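Local coordinates for putative periplasmic protein (Wolinella succinogenes, PDB 3KN3) that probably binds a small solute in the periplasm as a two-lobed binding protein, and has been found with glutathione, at residues C53-V58 / M206-K211; P80-D85 / T198-Y203; Q114-S119 / E163-L168. All blocks are in the same frame, centred on the assembly; numbering follows the deposited sequence.

Contact 1: residues C53-V58 / M206-K211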
# COMPACT_ATOMS: atom_id res chain seq x y z
N CYS A 53 -7.24 6.44 23.16
CA CYS A 53 -8.64 6.84 23.11
C CYS A 53 -8.86 8.26 22.55
O CYS A 53 -9.76 8.99 22.99
CB CYS A 53 -9.31 6.69 24.49
SG CYS A 53 -8.99 5.10 25.32
N ASP A 54 -8.06 8.64 21.56
CA ASP A 54 -8.21 9.94 20.89
C ASP A 54 -9.08 9.88 19.64
O ASP A 54 -9.60 10.90 19.17
CB ASP A 54 -6.84 10.49 20.51
CG ASP A 54 -5.98 10.83 21.73
OD1 ASP A 54 -6.55 11.27 22.75
OD2 ASP A 54 -4.75 10.66 21.67
N VAL A 55 -9.21 8.70 19.05
CA VAL A 55 -10.02 8.59 17.86
C VAL A 55 -10.99 7.42 17.95
O VAL A 55 -10.97 6.66 18.92
CB VAL A 55 -9.17 8.49 16.60
CG1 VAL A 55 -8.48 9.82 16.33
CG2 VAL A 55 -8.16 7.35 16.72
N ASP A 56 -11.85 7.30 16.95
CA ASP A 56 -12.79 6.19 16.90
C ASP A 56 -12.21 5.03 16.10
O ASP A 56 -12.40 3.88 16.46
CB ASP A 56 -14.11 6.66 16.29
CG ASP A 56 -14.65 7.92 16.98
OD1 ASP A 56 -14.76 7.91 18.24
OD2 ASP A 56 -14.96 8.91 16.26
N VAL A 57 -11.50 5.36 15.02
CA VAL A 57 -10.87 4.37 14.16
C VAL A 57 -9.48 4.80 13.71
O VAL A 57 -9.15 5.98 13.71
CB VAL A 57 -11.66 4.07 12.86
CG1 VAL A 57 -12.97 3.41 13.18
CG2 VAL A 57 -11.85 5.34 12.05
N VAL A 58 -8.73 3.80 13.27
CA VAL A 58 -7.34 3.94 12.89
C VAL A 58 -7.20 3.38 11.47
O VAL A 58 -7.87 2.41 11.11
CB VAL A 58 -6.45 3.19 13.92
CG1 VAL A 58 -5.43 2.34 13.25
CG2 VAL A 58 -5.81 4.17 14.90
N MSE A 206 -9.01 -0.23 11.48
CA MSE A 206 -9.35 -0.93 12.71
C MSE A 206 -10.12 0.00 13.62
O MSE A 206 -9.85 1.21 13.67
CB MSE A 206 -8.10 -1.43 13.44
CG MSE A 206 -7.33 -2.49 12.68
SE MSE A 206 -5.54 -2.76 13.42
CE MSE A 206 -5.00 -4.34 12.43
N ALA A 207 -11.08 -0.56 14.34
CA ALA A 207 -11.84 0.20 15.32
C ALA A 207 -11.09 0.25 16.62
O ALA A 207 -10.38 -0.68 16.99
CB ALA A 207 -13.20 -0.42 15.54
N VAL A 208 -11.24 1.37 17.30
CA VAL A 208 -10.69 1.50 18.62
C VAL A 208 -11.49 0.59 19.55
O VAL A 208 -12.72 0.61 19.56
CB VAL A 208 -10.67 3.00 19.06
CG1 VAL A 208 -10.74 3.14 20.57
CG2 VAL A 208 -9.44 3.67 18.50
N ASN A 209 -10.79 -0.24 20.32
CA ASN A 209 -11.44 -1.16 21.23
C ASN A 209 -12.30 -0.47 22.29
O ASN A 209 -11.78 0.21 23.16
CB ASN A 209 -10.40 -2.02 21.93
CG ASN A 209 -11.01 -3.17 22.68
OD1 ASN A 209 -12.23 -3.27 22.81
ND2 ASN A 209 -10.16 -4.07 23.18
N PRO A 210 -13.63 -0.67 22.23
CA PRO A 210 -14.53 0.04 23.15
C PRO A 210 -14.31 -0.42 24.59
O PRO A 210 -14.63 0.31 25.53
CB PRO A 210 -15.94 -0.38 22.68
CG PRO A 210 -15.72 -1.39 21.53
CD PRO A 210 -14.29 -1.80 21.54
N LYS A 211 -13.77 -1.63 24.75
CA LYS A 211 -13.49 -2.20 26.06
C LYS A 211 -12.45 -1.37 26.80
O LYS A 211 -12.45 -1.32 28.02
CB LYS A 211 -12.99 -3.63 25.93
CG LYS A 211 -13.93 -4.70 26.45
CD LYS A 211 -15.19 -4.81 25.59
CE LYS A 211 -16.04 -6.02 25.99
NZ LYS A 211 -15.28 -7.31 25.89
O HOH W 1 -14.35 2.30 18.20

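Contact 2: residues P80-D85 / T198-Y203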
# COMPACT_ATOMS: atom_id res chain seq x y z
N PRO A 80 -9.29 -4.90 5.68
CA PRO A 80 -8.46 -4.36 4.60
C PRO A 80 -9.24 -3.64 3.50
O PRO A 80 -10.34 -4.06 3.13
CB PRO A 80 -7.79 -5.61 4.02
CG PRO A 80 -7.93 -6.65 5.08
CD PRO A 80 -9.25 -6.37 5.71
N VAL A 81 -8.65 -2.56 2.99
CA VAL A 81 -9.16 -1.89 1.81
C VAL A 81 -8.06 -1.93 0.75
O VAL A 81 -6.97 -1.43 0.96
CB VAL A 81 -9.51 -0.42 2.09
CG1 VAL A 81 -9.96 0.29 0.80
CG2 VAL A 81 -10.56 -0.32 3.19
N MSE A 82 -8.35 -2.54 -0.38
CA MSE A 82 -7.29 -2.76 -1.34
C MSE A 82 -7.24 -1.60 -2.31
O MSE A 82 -8.28 -1.12 -2.76
CB MSE A 82 -7.50 -4.06 -2.08
CG MSE A 82 -8.42 -3.94 -3.25
SE MSE A 82 -7.79 -5.04 -4.71
CE MSE A 82 -7.91 -6.78 -3.85
N TYR A 83 -6.04 -1.13 -2.62
CA TYR A 83 -5.91 0.10 -3.37
C TYR A 83 -4.47 0.36 -3.74
O TYR A 83 -3.55 0.07 -2.96
CB TYR A 83 -6.42 1.26 -2.53
CG TYR A 83 -6.56 2.57 -3.26
CD1 TYR A 83 -7.57 2.76 -4.21
CD2 TYR A 83 -5.72 3.64 -2.98
CE1 TYR A 83 -7.71 3.97 -4.87
CE2 TYR A 83 -5.86 4.85 -3.64
CZ TYR A 83 -6.85 5.02 -4.59
OH TYR A 83 -6.99 6.23 -5.24
N ASN A 84 -4.26 0.91 -4.93
CA ASN A 84 -2.93 1.35 -5.33
C ASN A 84 -1.97 0.18 -5.36
O ASN A 84 -0.95 0.18 -4.66
CB ASN A 84 -2.44 2.42 -4.35
CG ASN A 84 -1.16 3.10 -4.80
OD1 ASN A 84 -0.83 3.12 -5.99
ND2 ASN A 84 -0.44 3.69 -3.84
N ASP A 85 -2.31 -0.83 -6.15
CA ASP A 85 -1.51 -2.04 -6.27
C ASP A 85 -0.09 -1.76 -6.74
O ASP A 85 0.16 -0.77 -7.42
CB ASP A 85 -2.17 -3.01 -7.26
CG ASP A 85 -2.33 -2.41 -8.65
OD1 ASP A 85 -2.68 -1.21 -8.75
OD2 ASP A 85 -2.11 -3.13 -9.65
N THR A 198 -0.11 -11.38 -5.26
CA THR A 198 0.92 -11.00 -4.32
C THR A 198 1.38 -9.52 -4.49
O THR A 198 2.11 -8.99 -3.65
CB THR A 198 2.10 -11.98 -4.36
OG1 THR A 198 2.95 -11.78 -3.23
CG2 THR A 198 2.90 -11.82 -5.64
N LEU A 199 0.93 -8.87 -5.56
CA LEU A 199 1.25 -7.46 -5.81
C LEU A 199 0.16 -6.50 -5.31
O LEU A 199 0.26 -5.28 -5.46
CB LEU A 199 1.51 -7.22 -7.29
CG LEU A 199 2.82 -7.86 -7.78
CD1 LEU A 199 3.01 -7.67 -9.27
CD2 LEU A 199 4.02 -7.31 -6.99
N LYS A 200 -0.89 -7.04 -4.71
CA LYS A 200 -1.98 -6.21 -4.25
C LYS A 200 -1.61 -5.42 -2.99
O LYS A 200 -0.85 -5.88 -2.14
CB LYS A 200 -3.26 -7.03 -4.08
CG LYS A 200 -4.24 -6.82 -5.23
CD LYS A 200 -4.58 -8.09 -6.00
CE LYS A 200 -5.82 -8.77 -5.42
NZ LYS A 200 -6.73 -9.38 -6.45
N ASN A 201 -2.13 -4.21 -2.92
CA ASN A 201 -1.82 -3.27 -1.84
C ASN A 201 -3.02 -3.04 -0.92
O ASN A 201 -4.11 -2.71 -1.38
CB ASN A 201 -1.40 -1.92 -2.45
CG ASN A 201 -0.64 -1.04 -1.46
OD1 ASN A 201 -0.20 -1.50 -0.40
ND2 ASN A 201 -0.46 0.23 -1.81
N PHE A 202 -2.82 -3.20 0.38
CA PHE A 202 -3.92 -3.01 1.32
C PHE A 202 -3.62 -1.99 2.42
O PHE A 202 -2.54 -1.98 3.01
CB PHE A 202 -4.31 -4.32 1.98
CG PHE A 202 -4.70 -5.38 1.02
CD1 PHE A 202 -6.03 -5.54 0.65
CD2 PHE A 202 -3.75 -6.23 0.48
CE1 PHE A 202 -6.40 -6.52 -0.23
CE2 PHE A 202 -4.12 -7.21 -0.41
CZ PHE A 202 -5.44 -7.36 -0.76
N TYR A 203 -4.64 -1.18 2.70
CA TYR A 203 -4.65 -0.30 3.86
C TYR A 203 -5.71 -0.81 4.85
O TYR A 203 -6.83 -1.13 4.46
CB TYR A 203 -4.93 1.13 3.42
CG TYR A 203 -3.96 1.68 2.38
CD1 TYR A 203 -2.91 2.51 2.74
CD2 TYR A 203 -4.12 1.36 1.04
CE1 TYR A 203 -2.04 3.02 1.80
CE2 TYR A 203 -3.25 1.85 0.09
CZ TYR A 203 -2.22 2.67 0.47
OH TYR A 203 -1.36 3.15 -0.49

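Contact 3: residues Q114-S119 / E163-L168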
# COMPACT_ATOMS: atom_id res chain seq x y z
N GLN A 114 19.96 -13.01 -14.49
CA GLN A 114 20.63 -11.95 -13.74
C GLN A 114 20.35 -10.56 -14.30
O GLN A 114 21.27 -9.83 -14.62
CB GLN A 114 22.15 -12.18 -13.71
CG GLN A 114 22.58 -13.43 -12.96
CD GLN A 114 24.09 -13.50 -12.75
OE1 GLN A 114 24.59 -13.29 -11.63
NE2 GLN A 114 24.82 -13.78 -13.82
N VAL A 115 19.08 -10.19 -14.44
CA VAL A 115 18.75 -8.84 -14.88
C VAL A 115 18.80 -7.86 -13.69
O VAL A 115 18.53 -8.23 -12.54
CB VAL A 115 17.38 -8.74 -15.58
CG1 VAL A 115 17.21 -9.89 -16.56
CG2 VAL A 115 16.29 -8.78 -14.57
N LYS A 116 19.15 -6.63 -13.97
CA LYS A 116 19.31 -5.65 -12.92
C LYS A 116 17.98 -5.39 -12.24
O LYS A 116 16.98 -5.09 -12.89
CB LYS A 116 19.92 -4.35 -13.46
CG LYS A 116 20.10 -3.26 -12.44
CD LYS A 116 21.29 -3.51 -11.50
CE LYS A 116 22.62 -3.70 -12.24
NZ LYS A 116 23.02 -2.58 -13.14
N PHE A 117 17.97 -5.51 -10.92
CA PHE A 117 16.81 -5.17 -10.14
C PHE A 117 17.17 -4.20 -9.03
O PHE A 117 18.03 -4.48 -8.20
CB PHE A 117 16.16 -6.42 -9.56
CG PHE A 117 14.87 -6.13 -8.86
CD1 PHE A 117 13.67 -6.27 -9.51
CD2 PHE A 117 14.87 -5.65 -7.56
CE1 PHE A 117 12.48 -5.97 -8.87
CE2 PHE A 117 13.69 -5.34 -6.92
CZ PHE A 117 12.50 -5.50 -7.58
N VAL A 118 16.48 -3.07 -8.99
CA VAL A 118 16.76 -2.04 -8.00
C VAL A 118 15.76 -2.02 -6.85
O VAL A 118 14.58 -1.79 -7.03
CB VAL A 118 16.78 -0.65 -8.65
CG1 VAL A 118 17.20 0.42 -7.62
CG2 VAL A 118 17.70 -0.65 -9.88
N SER A 119 16.27 -2.24 -5.65
CA SER A 119 15.45 -2.22 -4.45
C SER A 119 15.53 -0.84 -3.78
O SER A 119 16.56 -0.15 -3.87
CB SER A 119 15.93 -3.31 -3.49
OG SER A 119 15.40 -3.13 -2.20
N GLU A 163 16.05 3.03 -14.33
CA GLU A 163 16.05 3.49 -15.71
C GLU A 163 17.50 3.71 -16.16
O GLU A 163 17.89 3.30 -17.26
CB GLU A 163 15.22 4.77 -15.83
CG GLU A 163 14.86 5.17 -17.25
CD GLU A 163 15.99 5.89 -17.99
OE1 GLU A 163 16.71 6.71 -17.37
OE2 GLU A 163 16.13 5.63 -19.21
N GLU A 164 18.30 4.33 -15.30
CA GLU A 164 19.70 4.62 -15.63
C GLU A 164 20.47 3.35 -15.94
O GLU A 164 21.23 3.30 -16.90
CB GLU A 164 20.38 5.39 -14.49
CG GLU A 164 20.33 6.90 -14.67
CD GLU A 164 19.97 7.66 -13.39
OE1 GLU A 164 20.66 7.49 -12.35
OE2 GLU A 164 19.00 8.46 -13.43
N GLN A 165 20.26 2.31 -15.13
CA GLN A 165 21.00 1.07 -15.30
C GLN A 165 20.27 0.03 -16.10
O GLN A 165 20.60 -1.15 -16.05
CB GLN A 165 21.46 0.51 -13.96
CG GLN A 165 22.44 1.44 -13.31
CD GLN A 165 22.77 1.07 -11.89
OE1 GLN A 165 22.78 1.93 -11.01
NE2 GLN A 165 23.05 -0.20 -11.65
N LYS A 166 19.27 0.47 -16.85
CA LYS A 166 18.63 -0.38 -17.85
C LYS A 166 18.06 -1.65 -17.21
O LYS A 166 18.08 -2.73 -17.81
CB LYS A 166 19.63 -0.73 -18.96
CG LYS A 166 20.54 0.43 -19.35
CD LYS A 166 20.14 1.07 -20.66
CE LYS A 166 20.36 0.10 -21.83
NZ LYS A 166 19.99 0.68 -23.16
N GLY A 167 17.55 -1.50 -15.99
CA GLY A 167 17.02 -2.60 -15.21
C GLY A 167 15.59 -2.39 -14.74
O GLY A 167 14.86 -1.55 -15.28
N LEU A 168 15.20 -3.14 -13.72
CA LEU A 168 13.81 -3.22 -13.28
C LEU A 168 13.62 -2.73 -11.86
O LEU A 168 14.56 -2.71 -11.06
CB LEU A 168 13.34 -4.68 -13.33
CG LEU A 168 13.45 -5.40 -14.66
CD1 LEU A 168 13.10 -6.87 -14.50
CD2 LEU A 168 12.54 -4.72 -15.66

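Contact 1: residues C53-V58 / M206-K211
Strands 57-60 and 202-208 pair antiparallel, the latter added to the parallel strands of one lobe's mixed sheet, and the close packing lies along their ladder. Val58 and Met206 form a hydrogen-bonded pair: Val58 N gives its hydrogen to Met206 O at 2.8 Å, nearly along the C=O axis, and Met206 N returns a bond to Val58 O at 2.9 Å, in the carbonyl plane. Val57 and Ala207 make the adjoining non-hydrogen-bonded pair, with CA atoms 4.4 Å apart. A third bond, Val208 N to Asp56 O at 2.9 Å, has its donor 28° above the carbonyl plane, where 53-58 turns out of the ladder. Val208 fills that bend: its CG2, beside its own backbone N, rests 3.4 Å from Val55 O, and its CB lies 3.2 Å from Asp56 O.

On the loose side, a water donates to both Asp56 O and Val208 O, so the Asp56 carbonyl is gripped twice. Beyond it, residues 209-211 peel away, Asn209 OD1 accepting from Lys211 N in an Asx turn while ND2 bonds to Gly73 O. Cys53 and Asp54 are exposed, Cys53 being tied to Cys213 by a disulfide.

Asp56 OD2 accepts from Arg8 N and OD1 from Asp217 N. Val57 and Ala207 pack on helix 218-229, whereas Val58 and Met206, on the other face, meet helix 63-72; strand 6-12 lies along Val57, and strand 75-76 along Ala207.

Contact 2: residues P80-D85 / T198-Y203
Where strand 78-82 leaves its antiparallel partner 202-208, the pairing gives way to a bond from side chain to backbone. Val81 and Tyr203 are the hydrogen-bonded pair, with Val81 N to Tyr203 O at 2.7 Å and the return bond from Tyr203 N lying in the carbonyl plane. Tyr83 N continues the ladder by donating to Asn201 O at 2.8 Å.

Asn201 can be followed outward. Its CB sits close to two carbonyl oxygens, 3.0 Å from Tyr83 O and nearly as near Asn84 O. CG is anti to the backbone N (chi1 -162°), which lays the amide alongside Asn84, the two side chains pointing the same way. At the tip, ND2 donates to Asn84 O at 2.9 Å; the bond is bent (144°) and stands well out of the carbonyl plane, although the acceptor lies in the amide plane of Asn201. OD1 is hydrogen-bonded to His61 NE2.

Tyr203 brings ring atom CE2 edge-on to Tyr83 O, at 3.5 Å, and its ring is nearly coplanar with the Asn84 amide, whose OD1 accepts from Gly174 N. On the other face of the sheet, Phe202 CE1 presses against Met82 CB at 3.3 Å, while the bent Met82 chain carries its CE to Lys200 CE.

Asn201, Tyr203 and His61, which stacks on the Tyr203 ring, bind glutathione where it has been seen with this protein; none is bound here. The Asn201 amide is fixed in rotation from both ends, and its oxygen would favour a proton on His61 NE2, so that the hinge backbone probably presets this polar corner of the cleft.

Contact 3: residues Q114-S119 / E163-L168
Residues 116-118 run parallel to the start of strand 168-172, with Phe117 bridged to Leu168 (CA atoms 4.8 Å apart) by two backbone bonds that hold Leu168 through both its N and its O, along one edge. Leu168 N donates to Lys116 O at 2.8 Å from 30° above the carbonyl plane; Val118 N donates to Leu168 O at the same length, almost straight (173°) and nearly along the C=O axis. This is a parallel pair in the central sheet of the second lobe of a periplasmic-binding-protein fold.

Leu168 reaches this position soon after helix 155-164, past the turn 165-167; the helix ends in a Schellman motif with Lys166 as its positive-phi residue. Gly167 then brings the chain in so closely that its CA lies 3.8 Å from Lys116 CB, leaving no room for a side chain between them.

The apolar contacts lie on the face of Phe117 and Leu168. Phe117, with CG anti to the backbone N, stands at about a right angle to the leucine side chain and sets CD1 4.2 Å from Leu168 CB. Leu168 O lies over one face of the phenyl ring, offset toward its rim. Farther along, Leu168 CD1 meets Val115 CG2 obliquely at 3.7 Å, and both residues also touch Ile110 of helix 103-113. Trp134 of helix 125-138 meets the Phe117 ring edge-to-face.

Lys116 leaves toward segment 163-168, its CG anti to the backbone N. Bends at each later torsion curl the aliphatic chain round, so that NZ comes to the amide end of Gln165 and lies 3.6 Å from Gln165 CB.

The chemistry is therefore divided: the backbone groups are paired within the sheet beside an apolar cluster, whereas the lysine amine lies at the partly exposed margin, beside the turn that links helix to strand.

In the fold
From the N terminus the chain builds one lobe first, and residues 53-58 lay down the first half of contact 1. It then passes 80-85, the first half of contact 2, and enters the second lobe. There contact 3 opens and closes, joining 114-119 to 163-168 within that lobe's own sheet. On the way back 198-203 completes contact 2, and 206-211, farther along the same strand, completes contact 1. The three loops nest without crossing, contact 3 innermost. Contacts 1 and 3, with centres about 43 Å apart, serve different lobes; contact 2 lies between them, where the two crossover segments probably form the hinge, as in periplasmic binding proteins.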